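Local coordinates for protein carboxyvinyl-carboxyphosphonate phosphorylmutase (Bacillus anthracis, PDB 4IQD) that belongs to the phosphoenolpyruvate phosphomutase family of TIM-barrel enzymes and carries pyruvic acid in a pocket of its barrel, at residues 32-37 against 51-56; 215-220 against 241-246; 18-23 against 88-93; 9-14 against 115-120; 162-167 against 190-195. All blocks are in the same frame, centred on the assembly; numbering follows the deposited sequence.

Contact 1 of 5, residues 32-37 against 51-56; sequences QIPGAH and LALYLS. With PYR (pyruvic acid), chain C.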
# COMPACT_ATOMS: atom_id res chain seq x y z
N GLN A 32 2.69 -20.93 9.13
CA GLN A 32 1.67 -20.00 8.66
C GLN A 32 2.34 -18.84 7.93
O GLN A 32 3.25 -18.20 8.46
CB GLN A 32 0.82 -19.48 9.82
CG GLN A 32 -0.03 -20.53 10.49
CD GLN A 32 -0.94 -19.95 11.56
OE1 GLN A 32 -0.47 -19.44 12.57
NE2 GLN A 32 -2.24 -20.00 11.33
N ILE A 33 1.89 -18.58 6.71
CA ILE A 33 2.48 -17.55 5.87
C ILE A 33 1.43 -16.53 5.45
O ILE A 33 0.68 -16.76 4.50
CB ILE A 33 3.13 -18.15 4.61
CG1 ILE A 33 4.10 -19.27 4.98
CG2 ILE A 33 3.84 -17.07 3.82
CD1 ILE A 33 4.82 -19.85 3.79
N PRO A 34 1.37 -15.40 6.15
CA PRO A 34 0.40 -14.34 5.88
C PRO A 34 0.74 -13.55 4.63
O PRO A 34 1.91 -13.29 4.37
CB PRO A 34 0.52 -13.42 7.09
CG PRO A 34 1.35 -14.14 8.08
CD PRO A 34 2.21 -15.08 7.32
N GLY A 35 -0.28 -13.17 3.87
CA GLY A 35 -0.08 -12.24 2.78
C GLY A 35 0.12 -10.83 3.32
O GLY A 35 -0.60 -10.38 4.20
N ALA A 36 1.13 -10.14 2.79
CA ALA A 36 1.34 -8.74 3.12
C ALA A 36 1.45 -7.95 1.83
O ALA A 36 2.45 -8.05 1.12
CB ALA A 36 2.60 -8.57 3.95
N HIS A 37 0.42 -7.17 1.51
CA HIS A 37 0.40 -6.42 0.26
C HIS A 37 1.29 -5.18 0.29
O HIS A 37 1.59 -4.61 -0.75
CB HIS A 37 -1.03 -6.04 -0.12
CG HIS A 37 -1.70 -5.13 0.86
ND1 HIS A 37 -2.30 -5.60 2.01
CD2 HIS A 37 -1.87 -3.79 0.87
CE1 HIS A 37 -2.81 -4.59 2.68
NE2 HIS A 37 -2.56 -3.47 2.00
N LEU A 51 6.63 -15.89 10.74
CA LEU A 51 8.04 -16.10 10.42
C LEU A 51 8.33 -16.12 8.92
O LEU A 51 9.46 -16.36 8.49
CB LEU A 51 8.53 -17.40 11.05
CG LEU A 51 8.28 -17.53 12.55
CD1 LEU A 51 8.79 -18.87 13.05
CD2 LEU A 51 8.92 -16.38 13.31
N ALA A 52 7.29 -15.89 8.14
CA ALA A 52 7.41 -15.85 6.69
C ALA A 52 6.24 -15.04 6.17
O ALA A 52 5.22 -14.93 6.84
CB ALA A 52 7.39 -17.26 6.12
N LEU A 53 6.40 -14.45 4.99
CA LEU A 53 5.37 -13.59 4.44
C LEU A 53 5.05 -13.98 3.02
O LEU A 53 5.86 -14.62 2.35
CB LEU A 53 5.81 -12.13 4.48
CG LEU A 53 6.00 -11.49 5.85
CD1 LEU A 53 6.48 -10.07 5.67
CD2 LEU A 53 4.72 -11.53 6.65
N TYR A 54 3.87 -13.59 2.56
CA TYR A 54 3.42 -13.94 1.22
C TYR A 54 3.03 -12.69 0.44
O TYR A 54 2.33 -11.82 0.95
CB TYR A 54 2.23 -14.89 1.30
CG TYR A 54 1.76 -15.45 -0.02
CD1 TYR A 54 2.52 -16.37 -0.73
CD2 TYR A 54 0.53 -15.07 -0.56
CE1 TYR A 54 2.08 -16.89 -1.93
CE2 TYR A 54 0.09 -15.59 -1.76
CZ TYR A 54 0.87 -16.49 -2.45
OH TYR A 54 0.43 -17.01 -3.65
N LEU A 55 3.50 -12.60 -0.79
CA LEU A 55 3.06 -11.54 -1.68
C LEU A 55 2.21 -12.13 -2.79
O LEU A 55 2.72 -12.80 -3.69
CB LEU A 55 4.25 -10.80 -2.27
CG LEU A 55 3.90 -9.58 -3.13
CD1 LEU A 55 3.14 -8.56 -2.31
CD2 LEU A 55 5.15 -8.97 -3.73
N SER A 56 0.90 -11.90 -2.71
CA SER A 56 -0.03 -12.45 -3.70
C SER A 56 -0.31 -11.46 -4.81
O SER A 56 -0.43 -10.26 -4.56
CB SER A 56 -1.34 -12.85 -3.03
OG SER A 56 -2.41 -12.02 -3.46
C PYR C . -3.79 -15.59 -4.61
O PYR C . -3.86 -14.51 -3.88
OXT PYR C . -2.63 -15.96 -5.11
CA PYR C . -4.95 -16.33 -4.85
O3 PYR C . -4.93 -17.37 -5.66
CB PYR C . -6.24 -15.95 -4.18
O HOH W 1 4.83 -18.01 10.72
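Pro34, Gly35 and Ala36 meet Leu53 and Tyr54 in a buried strand-to-strand contact that joins strand 31-34 to strand 53-55, the first two strands of the barrel. Their axes diverge by 44°, and the backbones are joined by a single bridge between Gly35 and Tyr54. Tyr54 N donates to Pro34 O at 2.7 Å, and Ala36 N to Tyr54 O at 2.8 Å. That second oxygen is also approached by Gly35 CA, at 3.1 Å, in a CA-H...O contact. Upstream the strands splay apart, and a water spans the gap from Gln32 O to Leu51 N. With CG1 anti to the carbonyl carbon (chi1 -52°), the CG2 branch of Ile33 is anti to the backbone N and rests on Leu53 C at 3.4 Å and on Tyr54 CB at 3.7 Å. Tyr54 CG is likewise anti to the backbone N (chi1 -174°), and the phenol reaches Gln122 with its hydroxyl. Just beyond the strand, Ser56 OG donates to pyruvic acid O at 2.9 Å while also capping the helix that follows through Ala59 N. Pro34 presents CD, not an N-H, to the buried Ala52 O, 3.1 Å away, and this oxygen finds no hydrogen-bond partner. The chemistry is thus uneven: main-chain bonds fix the end of the strand pair nearest the ligand, while carbon contacts and one water serve the other.

Contact 2 of 5, residues 215-220 against 241-246; sequences LANMTE and IYPVTS. With PYR (pyruvic acid), chain C.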
# COMPACT_ATOMS: atom_id res chain seq x y z
N LEU A 215 1.56 -27.03 0.20
CA LEU A 215 1.05 -25.74 0.64
C LEU A 215 -0.47 -25.76 0.61
O LEU A 215 -1.07 -26.30 -0.32
CB LEU A 215 1.58 -24.65 -0.28
CG LEU A 215 1.35 -23.15 -0.02
CD1 LEU A 215 2.37 -22.37 -0.82
CD2 LEU A 215 -0.04 -22.69 -0.39
N ALA A 216 -1.08 -25.15 1.61
CA ALA A 216 -2.53 -24.99 1.65
C ALA A 216 -2.87 -23.52 1.44
O ALA A 216 -2.24 -22.64 2.02
CB ALA A 216 -3.08 -25.48 2.97
N ASN A 217 -3.88 -23.27 0.61
CA ASN A 217 -4.30 -21.90 0.30
C ASN A 217 -5.52 -21.49 1.11
O ASN A 217 -6.65 -21.79 0.73
CB ASN A 217 -4.63 -21.80 -1.18
CG ASN A 217 -5.08 -20.40 -1.59
OD1 ASN A 217 -4.75 -19.41 -0.93
ND2 ASN A 217 -5.81 -20.32 -2.69
N MSE A 218 -5.30 -20.79 2.22
CA MSE A 218 -6.43 -20.32 3.01
C MSE A 218 -6.96 -18.94 2.66
O MSE A 218 -6.93 -18.02 3.48
CB MSE A 218 -6.19 -20.45 4.50
CG MSE A 218 -6.69 -21.77 5.04
SE MSE A 218 -8.63 -21.92 5.28
CE MSE A 218 -9.33 -21.79 3.48
N THR A 219 -7.47 -18.81 1.45
CA THR A 219 -8.09 -17.57 1.02
C THR A 219 -9.58 -17.63 1.33
O THR A 219 -10.20 -18.69 1.25
CB THR A 219 -7.83 -17.31 -0.48
OG1 THR A 219 -8.35 -16.03 -0.84
CG2 THR A 219 -8.45 -18.39 -1.34
N GLU A 220 -10.15 -16.50 1.71
CA GLU A 220 -11.54 -16.45 2.17
C GLU A 220 -12.51 -16.51 1.01
O GLU A 220 -12.20 -16.07 -0.10
CB GLU A 220 -11.78 -15.19 3.00
CG GLU A 220 -10.84 -15.02 4.19
CD GLU A 220 -9.47 -14.51 3.80
OE1 GLU A 220 -9.35 -13.95 2.69
OE2 GLU A 220 -8.52 -14.67 4.59
N ILE A 241 -0.98 -20.51 3.50
CA ILE A 241 -1.00 -19.09 3.19
C ILE A 241 -2.36 -18.45 3.44
O ILE A 241 -3.40 -19.08 3.28
CB ILE A 241 -0.57 -18.82 1.74
CG1 ILE A 241 -1.51 -19.54 0.77
CG2 ILE A 241 0.86 -19.27 1.51
CD1 ILE A 241 -1.20 -19.28 -0.68
N TYR A 242 -2.33 -17.18 3.84
CA TYR A 242 -3.52 -16.36 4.00
C TYR A 242 -3.30 -15.13 3.14
O TYR A 242 -2.98 -14.05 3.64
CB TYR A 242 -3.72 -15.99 5.48
CG TYR A 242 -3.70 -17.19 6.41
CD1 TYR A 242 -4.88 -17.81 6.81
CD2 TYR A 242 -2.50 -17.70 6.89
CE1 TYR A 242 -4.86 -18.90 7.66
CE2 TYR A 242 -2.48 -18.80 7.74
CZ TYR A 242 -3.66 -19.39 8.12
OH TYR A 242 -3.64 -20.48 8.96
N PRO A 243 -3.47 -15.29 1.82
CA PRO A 243 -2.93 -14.41 0.77
C PRO A 243 -3.50 -13.00 0.72
O PRO A 243 -2.74 -12.05 0.53
CB PRO A 243 -3.30 -15.14 -0.53
CG PRO A 243 -3.64 -16.53 -0.12
CD PRO A 243 -4.22 -16.41 1.24
N VAL A 244 -4.81 -12.87 0.86
CA VAL A 244 -5.46 -11.61 0.53
C VAL A 244 -6.11 -10.96 1.75
O VAL A 244 -6.64 -9.85 1.68
CB VAL A 244 -6.51 -11.83 -0.57
CG1 VAL A 244 -6.91 -10.52 -1.21
CG2 VAL A 244 -5.95 -12.76 -1.63
N THR A 245 -6.03 -11.65 2.88
CA THR A 245 -6.68 -11.23 4.11
C THR A 245 -6.33 -9.80 4.50
O THR A 245 -7.21 -9.03 4.89
CB THR A 245 -6.30 -12.17 5.27
OG1 THR A 245 -6.31 -13.52 4.81
CG2 THR A 245 -7.28 -12.01 6.41
N SER A 246 -5.06 -9.44 4.38
CA SER A 246 -4.59 -8.12 4.78
C SER A 246 -5.33 -7.00 4.04
O SER A 246 -5.67 -5.98 4.63
CB SER A 246 -3.08 -7.99 4.56
OG SER A 246 -2.76 -8.02 3.18
C PYR C . -3.79 -15.59 -4.61
O PYR C . -3.86 -14.51 -3.88
OXT PYR C . -2.63 -15.96 -5.11
CA PYR C . -4.95 -16.33 -4.85
O3 PYR C . -4.93 -17.37 -5.66
CB PYR C . -6.24 -15.95 -4.18
O HOH W 2 -6.79 -14.68 1.70
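Ile241 enters the contact with both ends of its main chain engaged by the neighbouring strand: its N donates to Ala216 O at 2.9 Å and its O accepts from Met218 N at 2.8 Å, the parallel pattern about the bridge with Asn217. Its CG1 sits between the backbone N and the carbonyl carbon (chi1 59°), and CD1 beyond it touches Leu215 CD2 at 3.6 Å, the two side chains crossing at about a right angle. Tyr242 follows, its CD1 lying 3.7 Å from CB of Met218, a selenomethionine at the centre of an inverse gamma turn; the tyrosine hydroxyl bonds to Gln32. Pro243 then brings CG to 3.2 Å from Asn217 OD1, a buried oxygen with no hydrogen-bond partner, and CB towards the carboxylate of pyruvic acid. Val244 lies alongside Thr219, pointing the same way, with CG2 3.5 Å from pyruvic acid O. Its N donates to a water that in turn donates to Glu220 OE1. At the start of helix 245-264, Thr245 OG1 donates to Glu220 OE2 on its syn side, a short bond of 2.5 Å whose exact length carries little weight. Glu220 has further partners in Arg248 and in Gln267 of the second subunit. Strands 215-217 and 239-242 with helix 229-234 form a beta-alpha-beta unit whose strand-end loops line the ligand pocket, as is usual at the C-terminal end of a TIM barrel.

Contact 3 of 5, residues 18-23 against 88-93; sequences ANRFRA and TDLPVL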
# COMPACT_ATOMS: atom_id res chain seq x y z
N ALA A 18 16.41 -17.86 1.94
CA ALA A 18 15.85 -19.04 1.29
C ALA A 18 16.02 -20.27 2.18
O ALA A 18 15.09 -21.06 2.33
CB ALA A 18 16.50 -19.27 -0.05
N ASN A 19 17.20 -20.42 2.76
CA ASN A 19 17.48 -21.55 3.62
C ASN A 19 16.66 -21.50 4.89
O ASN A 19 16.22 -22.53 5.39
CB ASN A 19 18.97 -21.64 3.94
CG ASN A 19 19.82 -21.84 2.70
OD1 ASN A 19 19.42 -22.52 1.76
ND2 ASN A 19 21.00 -21.23 2.69
N ARG A 20 16.46 -20.30 5.42
CA ARG A 20 15.65 -20.11 6.61
C ARG A 20 14.23 -20.53 6.30
O ARG A 20 13.58 -21.20 7.09
CB ARG A 20 15.67 -18.65 7.07
CG ARG A 20 14.93 -18.41 8.38
CD ARG A 20 14.62 -16.94 8.61
NE ARG A 20 15.80 -16.10 8.79
CZ ARG A 20 15.77 -14.79 9.01
NH1 ARG A 20 14.61 -14.15 9.07
NH2 ARG A 20 16.90 -14.11 9.16
N PHE A 21 13.76 -20.12 5.12
CA PHE A 21 12.43 -20.49 4.64
C PHE A 21 12.29 -22.00 4.53
O PHE A 21 11.31 -22.57 5.00
CB PHE A 21 12.18 -19.85 3.27
CG PHE A 21 10.80 -20.08 2.74
CD1 PHE A 21 9.77 -19.23 3.09
CD2 PHE A 21 10.54 -21.13 1.87
CE1 PHE A 21 8.49 -19.43 2.60
CE2 PHE A 21 9.27 -21.34 1.38
CZ PHE A 21 8.24 -20.49 1.75
N ARG A 22 13.28 -22.63 3.91
CA ARG A 22 13.29 -24.08 3.78
C ARG A 22 13.21 -24.75 5.14
O ARG A 22 12.43 -25.67 5.34
CB ARG A 22 14.56 -24.55 3.06
CG ARG A 22 14.70 -26.06 3.03
CD ARG A 22 15.99 -26.50 2.36
NE ARG A 22 16.09 -26.03 0.98
CZ ARG A 22 15.50 -26.62 -0.06
NH1 ARG A 22 14.76 -27.71 0.13
NH2 ARG A 22 15.64 -26.13 -1.28
N ALA A 23 14.02 -24.26 6.07
CA ALA A 23 13.98 -24.74 7.45
C ALA A 23 12.56 -24.69 7.98
O ALA A 23 12.05 -25.68 8.48
CB ALA A 23 14.91 -23.90 8.32
N THR A 88 11.30 -6.10 7.07
CA THR A 88 11.10 -7.14 8.08
C THR A 88 12.29 -8.07 8.25
O THR A 88 12.51 -8.60 9.35
CB THR A 88 9.88 -8.00 7.73
OG1 THR A 88 10.10 -8.65 6.48
CG2 THR A 88 8.63 -7.13 7.63
N ASP A 89 13.03 -8.29 7.17
CA ASP A 89 14.10 -9.30 7.13
C ASP A 89 13.53 -10.71 7.31
O ASP A 89 14.15 -11.58 7.92
CB ASP A 89 15.21 -9.01 8.15
CG ASP A 89 16.48 -9.79 7.88
OD1 ASP A 89 17.02 -9.67 6.76
OD2 ASP A 89 16.93 -10.52 8.78
N LEU A 90 12.33 -10.92 6.78
CA LEU A 90 11.68 -12.23 6.81
C LEU A 90 11.68 -12.88 5.43
O LEU A 90 11.66 -12.18 4.42
CB LEU A 90 10.24 -12.11 7.29
CG LEU A 90 10.01 -11.95 8.79
CD1 LEU A 90 8.52 -11.92 9.07
CD2 LEU A 90 10.68 -13.08 9.54
N PRO A 91 11.70 -14.22 5.40
CA PRO A 91 11.56 -14.94 4.13
C PRO A 91 10.22 -14.62 3.51
O PRO A 91 9.19 -14.71 4.18
CB PRO A 91 11.60 -16.41 4.55
CG PRO A 91 12.26 -16.41 5.89
CD PRO A 91 11.84 -15.14 6.54
N VAL A 92 10.22 -14.25 2.23
CA VAL A 92 8.99 -13.92 1.55
C VAL A 92 8.80 -14.78 0.31
O VAL A 92 9.67 -14.85 -0.55
CB VAL A 92 8.96 -12.43 1.15
CG1 VAL A 92 7.75 -12.13 0.29
CG2 VAL A 92 8.96 -11.55 2.39
N LEU A 93 7.66 -15.46 0.26
CA LEU A 93 7.24 -16.22 -0.92
C LEU A 93 6.43 -15.32 -1.83
O LEU A 93 5.40 -14.77 -1.43
CB LEU A 93 6.42 -17.43 -0.50
CG LEU A 93 5.64 -18.20 -1.56
CD1 LEU A 93 6.56 -18.85 -2.59
CD2 LEU A 93 4.76 -19.24 -0.89
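Arg20 gives its hydrogen bond across the contact to the backbone oxygen of Asp89, although the carboxylate of Asp89 stands close by. NH1 donates to Asp89 O at 2.9 Å, with a bent N-H...O angle of 130°; the donor lies in the carbonyl plane, but the oxygen is tilted out of the guanidinium plane. The ion pair from NH2 to Asp89 OD2 is long, at 3.6 Å, and the guanidinium and carboxylate planes stand 79° apart. Asp89 is the first residue beyond helix 74-88 and has positive phi, part of the turn that leads into strand 92-95; its OD1 accepts from Ser12 N. Thr88 OG1 accepts from Leu90 N in an ST turn at the same bend. Helix 14-26 precedes the first barrel strand and lies across the N-terminal ends of several strands, so the contact belongs to the floor of the TIM barrel. Pro91 is the meeting point of the apolar part. Arg20 CD lies 3.6 Å from Pro91 CG, the two side chains crossing at about a right angle. On the next helix position Phe21 has CG anti to the backbone N (chi1 -175°), and its ring receives Pro91 CB at the edge, 3.7 Å from CD1. Further along, Phe21 CZ comes within 4.2 Å of Leu93 CB, at an oblique approach. The phenylalanine ring also packs edge-to-face with that of Tyr161, at the start of another barrel strand.

Contact 4 of 5, residues 9-14 against 115-120; sequences NKQSTQ and EAKVAA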
# COMPACT_ATOMS: atom_id res chain seq x y z
N ASN A 9 22.05 -1.64 11.22
CA ASN A 9 21.16 -2.65 10.66
C ASN A 9 21.85 -4.00 10.50
O ASN A 9 23.06 -4.06 10.31
CB ASN A 9 20.58 -2.17 9.32
CG ASN A 9 19.26 -2.82 8.99
OD1 ASN A 9 18.70 -3.55 9.80
ND2 ASN A 9 18.75 -2.55 7.79
N LYS A 10 21.06 -5.08 10.57
CA LYS A 10 21.60 -6.43 10.48
C LYS A 10 20.77 -7.33 9.57
O LYS A 10 20.33 -8.41 9.98
CB LYS A 10 21.68 -7.08 11.87
CG LYS A 10 22.63 -6.42 12.85
CD LYS A 10 22.89 -7.33 14.04
CE LYS A 10 21.59 -7.86 14.64
NZ LYS A 10 21.82 -8.85 15.74
N GLN A 11 20.55 -6.90 8.34
CA GLN A 11 19.79 -7.68 7.37
C GLN A 11 20.46 -9.02 7.07
O GLN A 11 21.65 -9.21 7.34
CB GLN A 11 19.61 -6.89 6.08
CG GLN A 11 20.88 -6.21 5.60
CD GLN A 11 20.80 -5.77 4.15
OE1 GLN A 11 20.46 -6.56 3.28
NE2 GLN A 11 21.12 -4.51 3.90
N SER A 12 19.70 -9.95 6.51
CA SER A 12 20.22 -11.25 6.11
C SER A 12 20.52 -11.24 4.62
O SER A 12 20.12 -10.31 3.92
CB SER A 12 19.21 -12.36 6.41
OG SER A 12 18.92 -12.46 7.79
N THR A 13 21.23 -12.25 4.13
CA THR A 13 21.41 -12.40 2.69
C THR A 13 20.27 -13.23 2.12
O THR A 13 19.54 -13.90 2.87
CB THR A 13 22.78 -13.00 2.30
OG1 THR A 13 22.98 -12.86 0.89
CG2 THR A 13 22.87 -14.47 2.66
N GLN A 14 20.09 -13.17 0.81
CA GLN A 14 19.02 -13.92 0.15
C GLN A 14 19.19 -15.41 0.41
O GLN A 14 18.22 -16.11 0.70
CB GLN A 14 19.00 -13.65 -1.35
CG GLN A 14 17.82 -14.27 -2.09
CD GLN A 14 18.06 -15.70 -2.53
OE1 GLN A 14 19.19 -16.07 -2.85
NE2 GLN A 14 17.01 -16.50 -2.54
N GLU A 115 17.63 -10.61 -6.47
CA GLU A 115 18.10 -9.26 -6.20
C GLU A 115 17.30 -8.62 -5.08
O GLU A 115 17.85 -7.91 -4.23
CB GLU A 115 18.04 -8.41 -7.45
CG GLU A 115 19.06 -8.79 -8.50
CD GLU A 115 19.11 -7.81 -9.65
OE1 GLU A 115 18.09 -7.12 -9.88
OE2 GLU A 115 20.16 -7.71 -10.31
N ALA A 116 15.99 -8.88 -5.05
CA ALA A 116 15.13 -8.34 -4.01
C ALA A 116 15.26 -9.11 -2.71
O ALA A 116 14.59 -8.80 -1.72
CB ALA A 116 13.68 -8.33 -4.48
N LYS A 117 16.13 -10.12 -2.71
CA LYS A 117 16.34 -11.01 -1.58
C LYS A 117 15.09 -11.82 -1.25
O LYS A 117 14.84 -12.17 -0.10
CB LYS A 117 16.84 -10.25 -0.34
CG LYS A 117 18.11 -9.45 -0.59
CD LYS A 117 18.18 -8.23 0.31
CE LYS A 117 18.52 -8.60 1.74
NZ LYS A 117 19.97 -8.94 1.89
N VAL A 118 14.30 -12.11 -2.28
CA VAL A 118 13.14 -12.97 -2.12
C VAL A 118 13.62 -14.38 -1.78
O VAL A 118 14.58 -14.87 -2.38
CB VAL A 118 12.29 -13.00 -3.41
CG1 VAL A 118 11.18 -14.01 -3.29
CG2 VAL A 118 11.72 -11.62 -3.69
N ALA A 119 12.96 -15.01 -0.82
CA ALA A 119 13.34 -16.34 -0.37
C ALA A 119 12.78 -17.46 -1.26
O ALA A 119 13.43 -18.48 -1.45
CB ALA A 119 12.93 -16.56 1.07
N ALA A 120 11.58 -17.25 -1.79
CA ALA A 120 10.89 -18.27 -2.59
C ALA A 120 9.91 -17.66 -3.58
O ALA A 120 9.43 -16.55 -3.39
CB ALA A 120 10.17 -19.24 -1.68
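Helix 103-115 closes in a Schellman motif at Lys117, the first residue to leave helical geometry, with positive phi, and from this turn Lys117 meets Gln11, Ser12 and Gln14 of the segment that leads into helix 14-26. The lysine chain is bent near its end: chi3 of 75° places CE and chi4 of 75° places NZ. Two oxygens approach NZ from directions roughly at right angles. It donates to Gln11 OE1 at 2.8 Å, nearly in line with the C=O bond, while the two side chains cross at about a right angle. Ser12 O is a second acceptor, though its modelled separation from NZ is so short that the exact value is doubtful. Gln14, the first residue of its helix, packs on the turn itself. Its CG lies 3.6 Å from Lys117 CA, and NE2 donates to Val118 O at 2.9 Å with an angle of 154°, the oxygen lying close to the amide plane. Gln14 OE1 is hydrogen-bonded to Ser159 OG, beyond the two segments. Both ends of this amide are therefore used, which should fix which way round it sits. Lys117 meets only neutral oxygens here, so its charge is probably eased by carbonyl dipoles and not by a carboxylate of either segment.

Contact 5 of 5, residues 162-167 against 190-195; sequences IVARTD and DAIFPE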
# COMPACT_ATOMS: atom_id res chain seq x y z
N ILE A 162 11.55 -23.06 -4.72
CA ILE A 162 10.47 -23.03 -5.69
C ILE A 162 9.22 -23.75 -5.23
O ILE A 162 9.26 -24.94 -4.92
CB ILE A 162 10.87 -23.66 -7.02
CG1 ILE A 162 12.14 -23.01 -7.56
CG2 ILE A 162 9.74 -23.53 -8.01
CD1 ILE A 162 12.63 -23.64 -8.84
N VAL A 163 8.11 -23.03 -5.19
CA VAL A 163 6.81 -23.64 -4.98
C VAL A 163 6.07 -23.66 -6.31
O VAL A 163 5.95 -22.63 -6.97
CB VAL A 163 5.99 -22.87 -3.93
CG1 VAL A 163 4.58 -23.43 -3.85
CG2 VAL A 163 6.68 -22.93 -2.57
N ALA A 164 5.59 -24.83 -6.71
CA ALA A 164 4.87 -24.97 -7.97
C ALA A 164 3.37 -25.15 -7.76
O ALA A 164 2.94 -26.05 -7.05
CB ALA A 164 5.44 -26.12 -8.78
N ARG A 165 2.58 -24.28 -8.38
CA ARG A 165 1.13 -24.36 -8.27
C ARG A 165 0.54 -25.07 -9.47
O ARG A 165 0.94 -24.84 -10.61
CB ARG A 165 0.52 -22.97 -8.16
CG ARG A 165 -0.99 -22.99 -8.07
CD ARG A 165 -1.59 -21.65 -8.44
NE ARG A 165 -3.04 -21.65 -8.30
CZ ARG A 165 -3.72 -20.76 -7.58
NH1 ARG A 165 -3.08 -19.80 -6.94
NH2 ARG A 165 -5.04 -20.83 -7.51
N THR A 166 -0.43 -25.95 -9.23
CA THR A 166 -1.14 -26.60 -10.32
C THR A 166 -2.65 -26.49 -10.13
O THR A 166 -3.17 -26.73 -9.04
CB THR A 166 -0.69 -28.07 -10.51
OG1 THR A 166 -1.45 -28.67 -11.57
CG2 THR A 166 -0.88 -28.87 -9.23
N ASP A 167 -3.35 -26.11 -11.19
CA ASP A 167 -4.80 -26.01 -11.15
C ASP A 167 -5.44 -27.21 -11.85
O ASP A 167 -6.59 -27.13 -12.29
CB ASP A 167 -5.28 -24.71 -11.80
CG ASP A 167 -5.07 -23.50 -10.92
OD1 ASP A 167 -6.03 -23.09 -10.24
OD2 ASP A 167 -3.94 -22.96 -10.90
N ASP A 190 10.50 -27.44 -5.07
CA ASP A 190 10.78 -27.91 -3.72
C ASP A 190 9.49 -28.16 -2.93
O ASP A 190 9.51 -28.78 -1.87
CB ASP A 190 11.65 -26.90 -2.98
CG ASP A 190 12.83 -26.44 -3.80
OD1 ASP A 190 13.74 -27.25 -4.04
OD2 ASP A 190 12.85 -25.26 -4.20
N ALA A 191 8.38 -27.68 -3.47
CA ALA A 191 7.09 -27.77 -2.79
C ALA A 191 5.94 -27.65 -3.78
O ALA A 191 6.10 -27.07 -4.86
CB ALA A 191 6.98 -26.68 -1.72
N ILE A 192 4.77 -28.18 -3.41
CA ILE A 192 3.61 -28.13 -4.29
C ILE A 192 2.40 -27.42 -3.68
O ILE A 192 2.05 -27.63 -2.52
CB ILE A 192 3.20 -29.54 -4.78
CG1 ILE A 192 4.34 -30.19 -5.55
CG2 ILE A 192 1.97 -29.46 -5.67
CD1 ILE A 192 4.70 -29.47 -6.84
N PHE A 193 1.77 -26.57 -4.49
CA PHE A 193 0.52 -25.89 -4.16
C PHE A 193 -0.55 -26.52 -5.05
O PHE A 193 -0.69 -26.15 -6.21
CB PHE A 193 0.71 -24.39 -4.46
CG PHE A 193 -0.53 -23.53 -4.28
CD1 PHE A 193 -1.77 -24.06 -3.96
CD2 PHE A 193 -0.43 -22.16 -4.44
CE1 PHE A 193 -2.88 -23.24 -3.82
CE2 PHE A 193 -1.53 -21.34 -4.30
CZ PHE A 193 -2.75 -21.88 -3.99
N PRO A 194 -1.32 -27.48 -4.49
CA PRO A 194 -2.39 -28.15 -5.23
C PRO A 194 -3.71 -27.41 -5.07
O PRO A 194 -4.43 -27.64 -4.10
CB PRO A 194 -2.48 -29.52 -4.54
CG PRO A 194 -1.65 -29.41 -3.27
CD PRO A 194 -1.21 -27.99 -3.12
N GLU A 195 -4.03 -26.53 -6.02
CA GLU A 195 -5.23 -25.72 -5.93
C GLU A 195 -6.52 -26.54 -5.93
O GLU A 195 -6.73 -27.40 -6.80
CB GLU A 195 -5.27 -24.67 -7.04
CG GLU A 195 -6.64 -24.01 -7.23
CD GLU A 195 -7.01 -23.05 -6.11
OE1 GLU A 195 -6.15 -22.74 -5.26
OE2 GLU A 195 -8.18 -22.59 -6.08
O HOH W 3 -4.81 -28.82 -8.47
O HOH W 4 -7.65 -27.04 -9.67
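Ile162 O is gripped by two successive amides of the neighbouring segment: Asp190 N donates at 2.8 Å, and Ala191 N adds a weak bond at 3.2 Å. Ile162 N returns the grip, donating to the anti lone pair of Asp190 OD2 at 2.6 Å and 174°, so the aspartate joins both polar atoms of one residue. This opens the parallel pairing of strands 161-166 and 191-194, the two strands of a beta-alpha-beta unit whose helix 174-187 covers one side. Main-chain bonds then alternate along the pair, through Ala191 O, Ala164 O, Phe193 O and Thr166 O. Ala164 and Ile192, touching CB to CD1, face the helix, whereas Val163, Ala191, Arg165 and Phe193 face the barrel interior. There Arg165 runs alongside Phe193, extended from CG to NE, with CG anti to the backbone N (chi1 179°). Its CG makes a CH-pi contact over the ring, 4.0 Å from the centroid, and farther out NH1 comes to 3.4 Å from Phe193 CE2, the guanidinium and ring planes 42° apart. Arg165 NE donates to Asp167 OD2 at 3.0 Å, the oxygen tilted out of the guanidinium plane, and NH1 makes a weak hydrogen bond to pyruvic acid. A second carboxylate completes the salt-bridge network: Glu195 OE1 stands 3.2 Å from Arg165 NH2, well out of the guanidinium plane, with no N-H pointing at it.

Overall arrangement
The five contacts sample one barrel from rim to floor. Contacts 1 and 2 lie with centres 8 Å apart, are joined by His37 ND1 to Ser246 OG (2.7 Å) and share a pyruvic acid; contact 5, about 14 Å from contact 2 between centres, brings Arg165 to the same pocket. Contacts 1 and 5 belong to opposite edges of the five-stranded run, and Leu215 N to Ile192 O (2.8 Å) continues the ring from contact 5 to contact 2. Contacts 3 and 4, with centres 8 Å apart, place the N-terminal segment and helix 14-26 against the floor; Asp89 OD1 to Ser12 N (2.7 Å) links them. Contact 3 meets contact 1 through the backbones of Leu53 and Leu93.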